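Titin (PDB 2A38) is a giant structural protein of muscle, whose N-terminal immunoglobulin doublet Z1Z2 most likely serves as part of its anchorage in the sarcomeric Z-disc. Local coordinates at residues 7-12 with 26-31; 37-42 with 61-66; 108-113 with 185-190; 118-123 with 160-165. All blocks are in the same frame, centred on the assembly; numbering follows the deposited sequence.

Interaction 1. Residues 7-12 with 26-31; sequences TFTQPL and EAHISG. With CD (cadmium ion), chain D.
A classic beta bulge interrupts the pairing of the first strand of an I-set immunoglobulin domain with the antiparallel strand 26-31: Thr9 and Gln10 both face His28. Before the bulge Thr7 pairs with Ser30, and the Ser30 N to Thr7 O bond, 2.7 Å, is almost straight and runs nearly along the C=O axis. At the bulge the carbonyl of His28 takes Thr9 N at 2.8 Å, from above its plane, and more weakly Gln10 N, while His28 N returns a bond to a lone pair of Gln10 O. Thr7, Gln10, His28 and Ser30 share one face of the sheet. There the aliphatic part of Gln10 lies alongside the imidazole, its CB meeting the ring edge 3.5 Å from His28 CD2. On the other face Phe8 runs side by side with Ile29, CE2 to CG1 3.5 Å, and has Ala27 CB at its ring edge; Leu80 of strand 76-84 packs against all three. The imidazole, with CG anti to the carbonyl carbon (chi1 -77°), also serves a cadmium site. Glu26 OE2, which accepts a hydrogen bond from Arg62, binds the ion at 2.2 Å, water 1 is a further ligand, and His28 NE2 coordinates it at 2.4 Å.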
loop_
_atom_site.group_PDB
_atom_site.type_symbol
_atom_site.label_atom_id
_atom_site.label_comp_id
_atom_site.label_asym_id
_atom_site.label_seq_id
_atom_site.Cartn_x
_atom_site.Cartn_y
_atom_site.Cartn_z
ATOM N N THR A 7 13.837 -7.334 33.797
ATOM C CA THR A 7 14.739 -6.288 33.334
ATOM C C THR A 7 14.831 -6.366 31.815
ATOM O O THR A 7 14.765 -7.458 31.238
ATOM C CB THR A 7 16.168 -6.497 33.909
ATOM O OG1 THR A 7 16.978 -5.349 33.637
ATOM C CG2 THR A 7 16.830 -7.700 33.253
ATOM N N PHE A 8 14.966 -5.214 31.167
ATOM C CA PHE A 8 15.112 -5.206 29.725
ATOM C C PHE A 8 16.584 -5.088 29.394
ATOM O O PHE A 8 17.198 -4.059 29.645
ATOM C CB PHE A 8 14.353 -4.043 29.099
ATOM C CG PHE A 8 12.888 -4.258 29.048
ATOM C CD1 PHE A 8 12.097 -3.998 30.159
ATOM C CD2 PHE A 8 12.295 -4.777 27.907
ATOM C CE1 PHE A 8 10.730 -4.257 30.136
ATOM C CE2 PHE A 8 10.932 -5.040 27.879
ATOM C CZ PHE A 8 10.150 -4.779 28.997
ATOM N N THR A 9 17.163 -6.147 28.852
ATOM C CA THR A 9 18.567 -6.072 28.499
ATOM C C THR A 9 18.687 -5.325 27.171
ATOM O O THR A 9 19.758 -4.851 26.807
ATOM C CB THR A 9 19.193 -7.475 28.422
ATOM O OG1 THR A 9 18.477 -8.274 27.476
ATOM C CG2 THR A 9 19.138 -8.136 29.794
ATOM N N GLN A 10 17.566 -5.223 26.464
ATOM C CA GLN A 10 17.467 -4.496 25.192
ATOM C C GLN A 10 16.071 -3.894 25.189
ATOM O O GLN A 10 15.076 -4.616 25.132
ATOM C CB GLN A 10 17.612 -5.423 23.989
ATOM C CG GLN A 10 19.037 -5.793 23.636
ATOM C CD GLN A 10 19.936 -4.580 23.435
ATOM O OE1 GLN A 10 19.557 -3.600 22.775
ATOM N NE2 GLN A 10 21.143 -4.645 23.998
ATOM N N PRO A 11 15.974 -2.558 25.267
ATOM C CA PRO A 11 14.654 -1.920 25.280
ATOM C C PRO A 11 14.035 -1.784 23.902
ATOM O O PRO A 11 14.679 -2.054 22.887
ATOM C CB PRO A 11 14.943 -0.562 25.916
ATOM C CG PRO A 11 16.300 -0.237 25.342
ATOM C CD PRO A 11 17.051 -1.562 25.436
ATOM N N LEU A 12 12.773 -1.373 23.881
ATOM C CA LEU A 12 12.070 -1.169 22.629
ATOM C C LEU A 12 12.641 0.093 22.009
ATOM O O LEU A 12 12.935 1.054 22.725
ATOM C CB LEU A 12 10.579 -0.951 22.868
ATOM C CG LEU A 12 9.762 -2.110 23.405
ATOM C CD1 LEU A 12 8.311 -1.701 23.474
ATOM C CD2 LEU A 12 9.940 -3.310 22.505
ATOM N N GLU A 26 11.000 -5.136 19.016
ATOM C CA GLU A 26 11.665 -6.278 19.621
ATOM C C GLU A 26 12.348 -5.830 20.907
ATOM O O GLU A 26 12.788 -4.691 21.025
ATOM C CB GLU A 26 12.698 -6.864 18.655
ATOM C CG GLU A 26 13.439 -8.084 19.194
ATOM C CD GLU A 26 14.937 -7.843 19.352
ATOM O OE1 GLU A 26 15.319 -6.828 19.982
ATOM O OE2 GLU A 26 15.733 -8.667 18.856
ATOM N N ALA A 27 12.432 -6.732 21.875
ATOM C CA ALA A 27 13.056 -6.412 23.138
ATOM C C ALA A 27 13.612 -7.680 23.744
ATOM O O ALA A 27 13.180 -8.771 23.411
ATOM C CB ALA A 27 12.034 -5.803 24.075
ATOM N N HIS A 28 14.594 -7.533 24.615
ATOM C CA HIS A 28 15.168 -8.671 25.296
ATOM C C HIS A 28 14.844 -8.476 26.746
ATOM O O HIS A 28 15.134 -7.431 27.327
ATOM C CB HIS A 28 16.671 -8.727 25.096
ATOM C CG HIS A 28 17.062 -9.231 23.748
ATOM N ND1 HIS A 28 17.379 -10.552 23.516
ATOM C CD2 HIS A 28 17.120 -8.611 22.550
ATOM C CE1 HIS A 28 17.617 -10.722 22.231
ATOM N NE2 HIS A 28 17.467 -9.561 21.622
ATOM N N ILE A 29 14.230 -9.489 27.326
ATOM C CA ILE A 29 13.835 -9.418 28.710
ATOM C C ILE A 29 14.519 -10.500 29.514
ATOM O O ILE A 29 14.597 -11.655 29.087
ATOM C CB ILE A 29 12.316 -9.583 28.833
ATOM C CG1 ILE A 29 11.627 -8.476 28.034
ATOM C CG2 ILE A 29 11.906 -9.569 30.303
ATOM C CD1 ILE A 29 10.137 -8.625 27.938
ATOM N N SER A 30 15.016 -10.110 30.680
ATOM C CA SER A 30 15.677 -11.038 31.570
ATOM C C SER A 30 14.809 -11.145 32.828
ATOM O O SER A 30 13.916 -10.334 33.038
ATOM C CB SER A 30 17.072 -10.509 31.906
ATOM O OG SER A 30 17.870 -11.508 32.516
ATOM N N GLY A 31 15.059 -12.148 33.659
ATOM C CA GLY A 31 14.277 -12.313 34.872
ATOM C C GLY A 31 14.175 -13.770 35.283
ATOM O O GLY A 31 14.277 -14.672 34.450
HETATM CD CD CD D . 17.827 -8.991 19.304
HETATM O O HOH W 1 17.687 -6.724 19.685
#

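Interaction 2. Residues 37-42 with 61-66; sequences VSWFRD and GRAKLT
One face of the Trp39 indole is covered by Leu65, whose CB stands over the six-membered ring, 3.6 Å from its centroid and 7° off the normal, a CH-pi contact; at the edge of the ring lies the backbone carbonyl carbon of Ala63. This is the core tryptophan of the immunoglobulin sandwich, carried by strand 37-41 of one sheet and packed on strand 62-66 of the other. The axes of segments 37-41 and 62-66 approach to 9.1 Å and cross at -32°, a spacing bridged by side chains. Trp39 CG lies anti to the carbonyl carbon (chi1 -67°), which sends the indole across the gap. Leu65, with CG anti to its own backbone N, lays CD1 on the same ring system, 3.5 Å from Trp39 CD2, so two carbons of one leucine cover neighbouring parts of the indole. Beyond the benzo edge, Trp39 CZ2 approaches Ala63 CB at 4.1 Å. Leu12, Phe25, Ile56 and Leu80 also touch the tryptophan, which is buried. An alanine in place of Trp39 would remove the indole and would probably leave Leu65 and Ala63 without their main partner from the opposing sheet, loosening the packing between the sheets. Toward the start of both strands the contact thins to a looser one between small groups, Val37 CG1 lying 4.4 Å from Ala63 CB.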
loop_
_atom_site.group_PDB
_atom_site.type_symbol
_atom_site.label_atom_id
_atom_site.label_comp_id
_atom_site.label_asym_id
_atom_site.label_seq_id
_atom_site.Cartn_x
_atom_site.Cartn_y
_atom_site.Cartn_z
ATOM N N VAL A 37 4.882 -11.992 29.759
ATOM C CA VAL A 37 4.951 -10.812 28.907
ATOM C C VAL A 37 3.622 -10.431 28.263
ATOM O O VAL A 37 2.829 -11.286 27.880
ATOM C CB VAL A 37 6.028 -11.020 27.822
ATOM C CG1 VAL A 37 5.919 -9.964 26.762
ATOM C CG2 VAL A 37 7.400 -10.970 28.461
ATOM N N SER A 38 3.395 -9.133 28.130
ATOM C CA SER A 38 2.159 -8.638 27.560
ATOM C C SER A 38 2.383 -7.308 26.845
ATOM O O SER A 38 3.101 -6.448 27.341
ATOM C CB SER A 38 1.139 -8.479 28.686
ATOM O OG SER A 38 0.066 -7.649 28.296
ATOM N N TRP A 39 1.770 -7.139 25.677
ATOM C CA TRP A 39 1.908 -5.901 24.905
ATOM C C TRP A 39 0.686 -5.004 25.063
ATOM O O TRP A 39 -0.408 -5.489 25.316
ATOM C CB TRP A 39 2.098 -6.222 23.429
ATOM C CG TRP A 39 3.390 -6.919 23.101
ATOM C CD1 TRP A 39 3.651 -8.262 23.180
ATOM C CD2 TRP A 39 4.591 -6.304 22.620
ATOM N NE1 TRP A 39 4.944 -8.519 22.773
ATOM C CE2 TRP A 39 5.543 -7.335 22.425
ATOM C CE3 TRP A 39 4.957 -4.979 22.333
ATOM C CZ2 TRP A 39 6.838 -7.082 21.955
ATOM C CZ3 TRP A 39 6.244 -4.730 21.866
ATOM C CH2 TRP A 39 7.168 -5.777 21.682
ATOM N N PHE A 40 0.872 -3.697 24.923
ATOM C CA PHE A 40 -0.241 -2.750 25.045
ATOM C C PHE A 40 -0.106 -1.624 24.041
ATOM O O PHE A 40 0.982 -1.347 23.534
ATOM C CB PHE A 40 -0.293 -2.095 26.430
ATOM C CG PHE A 40 -0.520 -3.051 27.557
ATOM C CD1 PHE A 40 0.459 -3.968 27.917
ATOM C CD2 PHE A 40 -1.713 -3.025 28.270
ATOM C CE1 PHE A 40 0.256 -4.851 28.975
ATOM C CE2 PHE A 40 -1.932 -3.902 29.329
ATOM C CZ PHE A 40 -0.942 -4.819 29.682
ATOM N N ARG A 41 -1.223 -0.969 23.754
ATOM C CA ARG A 41 -1.201 0.171 22.859
ATOM C C ARG A 41 -2.113 1.234 23.429
ATOM O O ARG A 41 -3.325 1.045 23.502
ATOM C CB ARG A 41 -1.667 -0.182 21.459
ATOM C CG ARG A 41 -1.584 1.032 20.584
ATOM C CD ARG A 41 -2.081 0.806 19.194
ATOM N NE ARG A 41 -2.201 2.090 18.520
ATOM C CZ ARG A 41 -2.571 2.234 17.255
ATOM N NH1 ARG A 41 -2.858 1.164 16.523
ATOM N NH2 ARG A 41 -2.665 3.446 16.729
ATOM N N ASP A 42 -1.516 2.347 23.844
ATOM C CA ASP A 42 -2.262 3.450 24.430
ATOM C C ASP A 42 -3.063 2.975 25.647
ATOM O O ASP A 42 -4.236 3.319 25.812
ATOM C CB ASP A 42 -3.193 4.064 23.383
ATOM C CG ASP A 42 -2.447 4.509 22.131
ATOM O OD1 ASP A 42 -1.527 5.349 22.249
ATOM O OD2 ASP A 42 -2.781 4.017 21.028
ATOM N N GLY A 61 13.900 -15.387 25.662
ATOM C CA GLY A 61 14.033 -14.082 26.282
ATOM C C GLY A 61 13.882 -12.938 25.298
ATOM O O GLY A 61 14.135 -11.788 25.636
ATOM N N ARG A 62 13.468 -13.256 24.077
ATOM C CA ARG A 62 13.274 -12.249 23.049
ATOM C C ARG A 62 11.783 -12.095 22.756
ATOM O O ARG A 62 11.135 -13.036 22.313
ATOM C CB ARG A 62 13.999 -12.663 21.774
ATOM C CG ARG A 62 13.998 -11.601 20.685
ATOM C CD ARG A 62 14.193 -12.226 19.308
ATOM N NE ARG A 62 14.570 -11.243 18.297
ATOM C CZ ARG A 62 14.715 -11.524 17.003
ATOM N NH1 ARG A 62 14.503 -12.758 16.566
ATOM N NH2 ARG A 62 15.087 -10.578 16.146
ATOM N N ALA A 63 11.234 -10.917 23.026
ATOM C CA ALA A 63 9.822 -10.661 22.759
ATOM C C ALA A 63 9.752 -9.877 21.458
ATOM O O ALA A 63 10.506 -8.926 21.260
ATOM C CB ALA A 63 9.200 -9.851 23.881
ATOM N N LYS A 64 8.847 -10.276 20.575
ATOM C CA LYS A 64 8.695 -9.607 19.296
ATOM C C LYS A 64 7.236 -9.411 18.916
ATOM O O LYS A 64 6.399 -10.281 19.140
ATOM C CB LYS A 64 9.421 -10.407 18.214
ATOM C CG LYS A 64 9.204 -9.899 16.798
ATOM C CD LYS A 64 10.254 -10.450 15.848
ATOM C CE LYS A 64 11.632 -9.954 16.256
ATOM N NZ LYS A 64 12.674 -10.246 15.235
ATOM N N LEU A 65 6.946 -8.239 18.358
ATOM C CA LEU A 65 5.608 -7.889 17.905
ATOM C C LEU A 65 5.764 -7.399 16.473
ATOM O O LEU A 65 6.402 -6.379 16.229
ATOM C CB LEU A 65 5.009 -6.778 18.768
ATOM C CG LEU A 65 3.568 -6.401 18.418
ATOM C CD1 LEU A 65 2.892 -5.786 19.623
ATOM C CD2 LEU A 65 3.554 -5.447 17.240
ATOM N N THR A 66 5.187 -8.125 15.527
ATOM C CA THR A 66 5.301 -7.746 14.127
ATOM C C THR A 66 3.964 -7.457 13.473
ATOM O O THR A 66 3.017 -8.228 13.609
ATOM C CB THR A 66 5.998 -8.851 13.304
ATOM O OG1 THR A 66 7.337 -9.036 13.785
ATOM C CG2 THR A 66 6.044 -8.473 11.827
#

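Interaction 3. Residues 108-113 with 185-190; sequences QRLQSM and ATSTAE
Two serine hydroxyls and one backbone pair fasten residues 108-113 to strand 185-190. Ser187 OG, set anti to its backbone N (chi1 -176°), accepts Leu110 N at 3.0 Å in a nearly straight bond. In the reverse sense, Ser112 OG receives Glu190 N at 3.0 Å, again almost straight. Met113 N then donates to Glu190 O at 3.0 Å, nearly along the C=O axis. Water 2 ties the same region together: it accepts from Ser187 OG and donates to Leu110 O, 2.7 Å away, and to Thr188 O. Ser187 OG is thus gripped twice, receiving the amide and giving its proton to the water. Here the chain has left strand 102-106 and is crossing to strand 113-115, which lies parallel to strand 183-193 in the other sheet; this switch of the first strand between sheets is a feature of I-set immunoglobulin domains. Side-chain bonds serve where the crossing segment does not form regular strand pairing. Outward from the polar groups, Leu110 CB meets Ala189 CB at 3.6 Å, and Leu110 CD1 lies 3.6 Å from Ser187 O. The leucine also touches Val125 of strand 119-130. Ala189 CB packs equally close to the carbonyl carbon of Gln111, 3.6 Å away.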
loop_
_atom_site.group_PDB
_atom_site.type_symbol
_atom_site.label_atom_id
_atom_site.label_comp_id
_atom_site.label_asym_id
_atom_site.label_seq_id
_atom_site.Cartn_x
_atom_site.Cartn_y
_atom_site.Cartn_z
ATOM N N GLN A 108 0.018 -1.616 -17.999
ATOM C CA GLN A 108 -0.389 -1.957 -19.360
ATOM C C GLN A 108 -0.544 -0.635 -20.119
ATOM O O GLN A 108 -1.347 0.223 -19.738
ATOM C CB GLN A 108 -1.718 -2.704 -19.375
ATOM C CG GLN A 108 -2.128 -3.128 -20.771
ATOM C CD GLN A 108 -3.541 -3.656 -20.824
ATOM O OE1 GLN A 108 -4.078 -4.113 -19.814
ATOM N NE2 GLN A 108 -4.149 -3.612 -22.007
ATOM N N ARG A 109 0.239 -0.484 -21.180
ATOM C CA ARG A 109 0.233 0.715 -22.002
ATOM C C ARG A 109 -0.632 0.569 -23.243
ATOM O O ARG A 109 -1.034 -0.534 -23.605
ATOM C CB ARG A 109 1.659 1.033 -22.451
ATOM C CG ARG A 109 2.576 1.468 -21.344
ATOM C CD ARG A 109 3.997 1.671 -21.846
ATOM N NE ARG A 109 4.791 2.425 -20.877
ATOM C CZ ARG A 109 6.119 2.399 -20.809
ATOM N NH1 ARG A 109 6.818 1.648 -21.651
ATOM N NH2 ARG A 109 6.749 3.124 -19.894
ATOM N N LEU A 110 -0.907 1.696 -23.893
ATOM C CA LEU A 110 -1.684 1.701 -25.129
ATOM C C LEU A 110 -0.804 1.068 -26.202
ATOM O O LEU A 110 0.416 1.201 -26.161
ATOM C CB LEU A 110 -1.998 3.131 -25.570
ATOM C CG LEU A 110 -2.999 4.016 -24.842
ATOM C CD1 LEU A 110 -3.101 5.357 -25.565
ATOM C CD2 LEU A 110 -4.352 3.326 -24.821
ATOM N N GLN A 111 -1.415 0.383 -27.161
ATOM C CA GLN A 111 -0.657 -0.219 -28.248
ATOM C C GLN A 111 -1.234 0.250 -29.572
ATOM O O GLN A 111 -2.448 0.319 -29.731
ATOM C CB GLN A 111 -0.716 -1.746 -28.182
ATOM C CG GLN A 111 0.026 -2.353 -27.003
ATOM C CD GLN A 111 -0.004 -3.877 -27.031
ATOM O OE1 GLN A 111 0.522 -4.498 -27.961
ATOM N NE2 GLN A 111 -0.624 -4.487 -26.013
ATOM N N SER A 112 -0.361 0.580 -30.516
ATOM C CA SER A 112 -0.806 1.031 -31.827
ATOM C C SER A 112 -1.516 -0.084 -32.576
ATOM O O SER A 112 -1.205 -1.264 -32.408
ATOM C CB SER A 112 0.382 1.494 -32.658
ATOM O OG SER A 112 0.995 2.623 -32.069
ATOM N N MET A 113 -2.481 0.278 -33.408
ATOM C CA MET A 113 -3.164 -0.734 -34.174
ATOM C C MET A 113 -3.750 -0.228 -35.471
ATOM O O MET A 113 -4.165 0.928 -35.592
ATOM C CB MET A 113 -4.230 -1.421 -33.324
ATOM C CG MET A 113 -5.098 -0.510 -32.502
ATOM S SD MET A 113 -5.955 -1.534 -31.277
ATOM C CE MET A 113 -7.311 -2.192 -32.280
ATOM N N ALA A 185 2.354 10.594 -15.852
ATOM C CA ALA A 185 2.812 9.615 -16.817
ATOM C C ALA A 185 1.878 9.710 -18.020
ATOM O O ALA A 185 0.694 10.018 -17.864
ATOM C CB ALA A 185 2.740 8.228 -16.210
ATOM N N THR A 186 2.400 9.457 -19.217
ATOM C CA THR A 186 1.565 9.493 -20.407
ATOM C C THR A 186 1.866 8.293 -21.286
ATOM O O THR A 186 2.982 7.790 -21.306
ATOM C CB THR A 186 1.762 10.791 -21.225
ATOM O OG1 THR A 186 3.062 10.787 -21.829
ATOM C CG2 THR A 186 1.631 12.011 -20.325
ATOM N N SER A 187 0.843 7.831 -21.996
ATOM C CA SER A 187 0.947 6.686 -22.886
ATOM C C SER A 187 0.333 7.114 -24.216
ATOM O O SER A 187 -0.746 7.713 -24.245
ATOM C CB SER A 187 0.174 5.506 -22.292
ATOM O OG SER A 187 0.314 4.331 -23.069
ATOM N N THR A 188 1.023 6.828 -25.314
ATOM C CA THR A 188 0.522 7.208 -26.628
ATOM C C THR A 188 0.554 6.041 -27.587
ATOM O O THR A 188 1.411 5.165 -27.484
ATOM C CB THR A 188 1.363 8.336 -27.265
ATOM O OG1 THR A 188 1.646 9.341 -26.284
ATOM C CG2 THR A 188 0.595 8.976 -28.419
ATOM N N ALA A 189 -0.382 6.053 -28.529
ATOM C CA ALA A 189 -0.485 5.017 -29.548
ATOM C C ALA A 189 -1.129 5.599 -30.800
ATOM O O ALA A 189 -1.855 6.595 -30.749
ATOM C CB ALA A 189 -1.314 3.851 -29.038
ATOM N N GLU A 190 -0.868 4.948 -31.923
ATOM C CA GLU A 190 -1.391 5.372 -33.205
ATOM C C GLU A 190 -2.490 4.434 -33.675
ATOM O O GLU A 190 -2.293 3.225 -33.756
ATOM C CB GLU A 190 -0.262 5.367 -34.230
ATOM C CG GLU A 190 -0.490 6.288 -35.398
ATOM C CD GLU A 190 -0.595 7.737 -34.966
ATOM O OE1 GLU A 190 0.207 8.154 -34.090
ATOM O OE2 GLU A 190 -1.470 8.459 -35.507
HETATM O O HOH W 2 1.744 3.485 -25.667
#

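Interaction 4. Residues 118-123 with 160-165; sequences GSQVRL and SLLIAE
With CG anti to its backbone N (chi1 170°), Leu162 swings its CD1 methyl back over the neighbouring strand, where it lies 3.2 Å from Val121 O and 3.8 Å from Gln120 CG. Arg122 also starts with CG anti to the backbone N, but its chain bends at chi2 and chi3 and folds the guanidinium over Leu162, so that CD1 sits beneath one face of the flat group, offset toward its rim. Leu162 CD1 is 3.9 Å from Arg122 NH2, an apolar cover on a charged group. A glycine replacing Leu162 would strip away both methyls and would probably leave the arginine head less firmly placed and the Gln120 chain without its apolar neighbour. Beneath these side chains the backbones form a regular antiparallel ladder. Val121 and Ile163 are a hydrogen-bonded pair whose two N-H...O bonds are both 2.7 Å and nearly straight; Leu123 and Leu161 form a second such pair, in which Leu123 N reaches Leu161 O at 2.9 Å. Arg122 and Leu162 lie between them as a non-hydrogen-bonded pair. The opposite face carries Val121, Leu123, Leu161 and Ile163 into the interior: Leu123 and Leu161 run side by side, CD1 to CD2 4.1 Å, and Tyr174 of the other sheet touches both as well as Ile163. Beyond the Val121-Ile163 pair, where the chain turns a corner at Ala164 and Glu165, water 3 donates to Gly118 O and Ala164 O, and Gly118 and Ser119 bond with the backbone of Ala166. With one face turned outward and the other packed into the interior, this is the central strand pair of an immunoglobulin beta-sandwich sheet.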
loop_
_atom_site.group_PDB
_atom_site.type_symbol
_atom_site.label_atom_id
_atom_site.label_comp_id
_atom_site.label_asym_id
_atom_site.label_seq_id
_atom_site.Cartn_x
_atom_site.Cartn_y
_atom_site.Cartn_z
ATOM N N GLY A 118 -14.957 -0.152 -40.052
ATOM C CA GLY A 118 -16.052 -0.889 -39.442
ATOM C C GLY A 118 -15.697 -1.850 -38.319
ATOM O O GLY A 118 -16.589 -2.453 -37.715
ATOM N N SER A 119 -14.405 -1.994 -38.032
ATOM C CA SER A 119 -13.942 -2.894 -36.975
ATOM C C SER A 119 -14.223 -2.366 -35.569
ATOM O O SER A 119 -14.213 -1.158 -35.344
ATOM C CB SER A 119 -12.433 -3.112 -37.095
ATOM O OG SER A 119 -12.067 -3.513 -38.398
ATOM N N GLN A 120 -14.474 -3.279 -34.634
ATOM C CA GLN A 120 -14.685 -2.912 -33.240
ATOM C C GLN A 120 -13.271 -2.835 -32.670
ATOM O O GLN A 120 -12.489 -3.779 -32.820
ATOM C CB GLN A 120 -15.467 -3.989 -32.497
ATOM C CG GLN A 120 -15.522 -3.778 -30.993
ATOM C CD GLN A 120 -15.962 -5.033 -30.233
ATOM O OE1 GLN A 120 -17.157 -5.345 -30.148
ATOM N NE2 GLN A 120 -14.989 -5.764 -29.688
ATOM N N VAL A 121 -12.939 -1.717 -32.026
ATOM C CA VAL A 121 -11.602 -1.518 -31.467
ATOM C C VAL A 121 -11.633 -1.174 -29.987
ATOM O O VAL A 121 -12.496 -0.423 -29.530
ATOM C CB VAL A 121 -10.869 -0.369 -32.202
ATOM C CG1 VAL A 121 -9.609 0.011 -31.465
ATOM C CG2 VAL A 121 -10.536 -0.791 -33.610
ATOM N N ARG A 122 -10.687 -1.732 -29.239
ATOM C CA ARG A 122 -10.583 -1.449 -27.814
ATOM C C ARG A 122 -9.141 -1.131 -27.459
ATOM O O ARG A 122 -8.233 -1.909 -27.752
ATOM C CB ARG A 122 -11.073 -2.630 -26.974
ATOM C CG ARG A 122 -11.054 -2.381 -25.470
ATOM C CD ARG A 122 -12.331 -2.899 -24.843
ATOM N NE ARG A 122 -12.741 -4.140 -25.497
ATOM C CZ ARG A 122 -13.974 -4.638 -25.481
ATOM N NH1 ARG A 122 -14.232 -5.773 -26.118
ATOM N NH2 ARG A 122 -14.951 -4.008 -24.836
ATOM N N LEU A 123 -8.939 0.039 -26.864
ATOM C CA LEU A 123 -7.619 0.473 -26.434
ATOM C C LEU A 123 -7.662 0.475 -24.900
ATOM O O LEU A 123 -8.489 1.163 -24.307
ATOM C CB LEU A 123 -7.341 1.885 -26.959
ATOM C CG LEU A 123 -7.505 2.074 -28.468
ATOM C CD1 LEU A 123 -7.391 3.542 -28.845
ATOM C CD2 LEU A 123 -6.456 1.253 -29.179
ATOM N N SER A 160 -10.527 1.558 -20.322
ATOM C CA SER A 160 -10.645 1.158 -21.706
ATOM C C SER A 160 -11.377 2.194 -22.528
ATOM O O SER A 160 -12.242 2.909 -22.024
ATOM C CB SER A 160 -11.404 -0.165 -21.803
ATOM O OG SER A 160 -10.846 -1.134 -20.929
ATOM N N LEU A 161 -10.997 2.275 -23.793
ATOM C CA LEU A 161 -11.635 3.157 -24.746
ATOM C C LEU A 161 -12.110 2.203 -25.831
ATOM O O LEU A 161 -11.307 1.597 -26.538
ATOM C CB LEU A 161 -10.656 4.166 -25.346
ATOM C CG LEU A 161 -11.266 4.896 -26.550
ATOM C CD1 LEU A 161 -12.566 5.565 -26.141
ATOM C CD2 LEU A 161 -10.293 5.924 -27.094
ATOM N N LEU A 162 -13.420 2.048 -25.932
ATOM C CA LEU A 162 -13.996 1.169 -26.925
ATOM C C LEU A 162 -14.592 1.969 -28.068
ATOM O O LEU A 162 -15.385 2.887 -27.850
ATOM C CB LEU A 162 -15.083 0.299 -26.295
ATOM C CG LEU A 162 -15.921 -0.506 -27.293
ATOM C CD1 LEU A 162 -15.057 -1.591 -27.933
ATOM C CD2 LEU A 162 -17.111 -1.110 -26.590
ATOM N N ILE A 163 -14.177 1.633 -29.285
ATOM C CA ILE A 163 -14.701 2.267 -30.486
ATOM C C ILE A 163 -15.460 1.106 -31.117
ATOM O O ILE A 163 -14.861 0.171 -31.649
ATOM C CB ILE A 163 -13.561 2.761 -31.401
ATOM C CG1 ILE A 163 -12.634 3.682 -30.601
ATOM C CG2 ILE A 163 -14.124 3.532 -32.578
ATOM C CD1 ILE A 163 -11.433 4.155 -31.374
ATOM N N ALA A 164 -16.782 1.155 -30.998
ATOM C CA ALA A 164 -17.659 0.105 -31.490
ATOM C C ALA A 164 -17.562 -0.150 -32.992
ATOM O O ALA A 164 -17.587 -1.305 -33.439
ATOM C CB ALA A 164 -19.098 0.426 -31.103
ATOM N N GLU A 165 -17.474 0.927 -33.763
ATOM C CA GLU A 165 -17.362 0.852 -35.214
ATOM C C GLU A 165 -16.352 1.899 -35.638
ATOM O O GLU A 165 -16.669 3.086 -35.694
ATOM C CB GLU A 165 -18.693 1.176 -35.877
ATOM C CG GLU A 165 -19.687 0.065 -35.892
ATOM C CD GLU A 165 -20.979 0.493 -36.551
ATOM O OE1 GLU A 165 -20.964 0.812 -37.762
ATOM O OE2 GLU A 165 -22.009 0.519 -35.848
HETATM O O HOH W 3 -18.054 -3.125 -35.349
#

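The four contacts divide between two I-set domains arranged in tandem. Interactions 1 and 2 come first along the chain, their centres about 10 Å apart, and are joined through neighbouring strands 23-32 and 62-67, where Glu26 forms a salt bridge with Arg62; across the sandwich Ile29 packs on Val37 of strand 36-41. Interactions 3 and 4 lie in the second domain, their centres about 14 Å apart, where residues 118-123 and 160-165 fall in the sequence between 108-113 and 185-190; Met113 packs on Val121 and Leu123 to connect them. Across the domains, interactions 1 and 4 are about 65 Å apart between centres, without touching. Each sandwich thus has its own core, consistent with an extended doublet of separately folded modules.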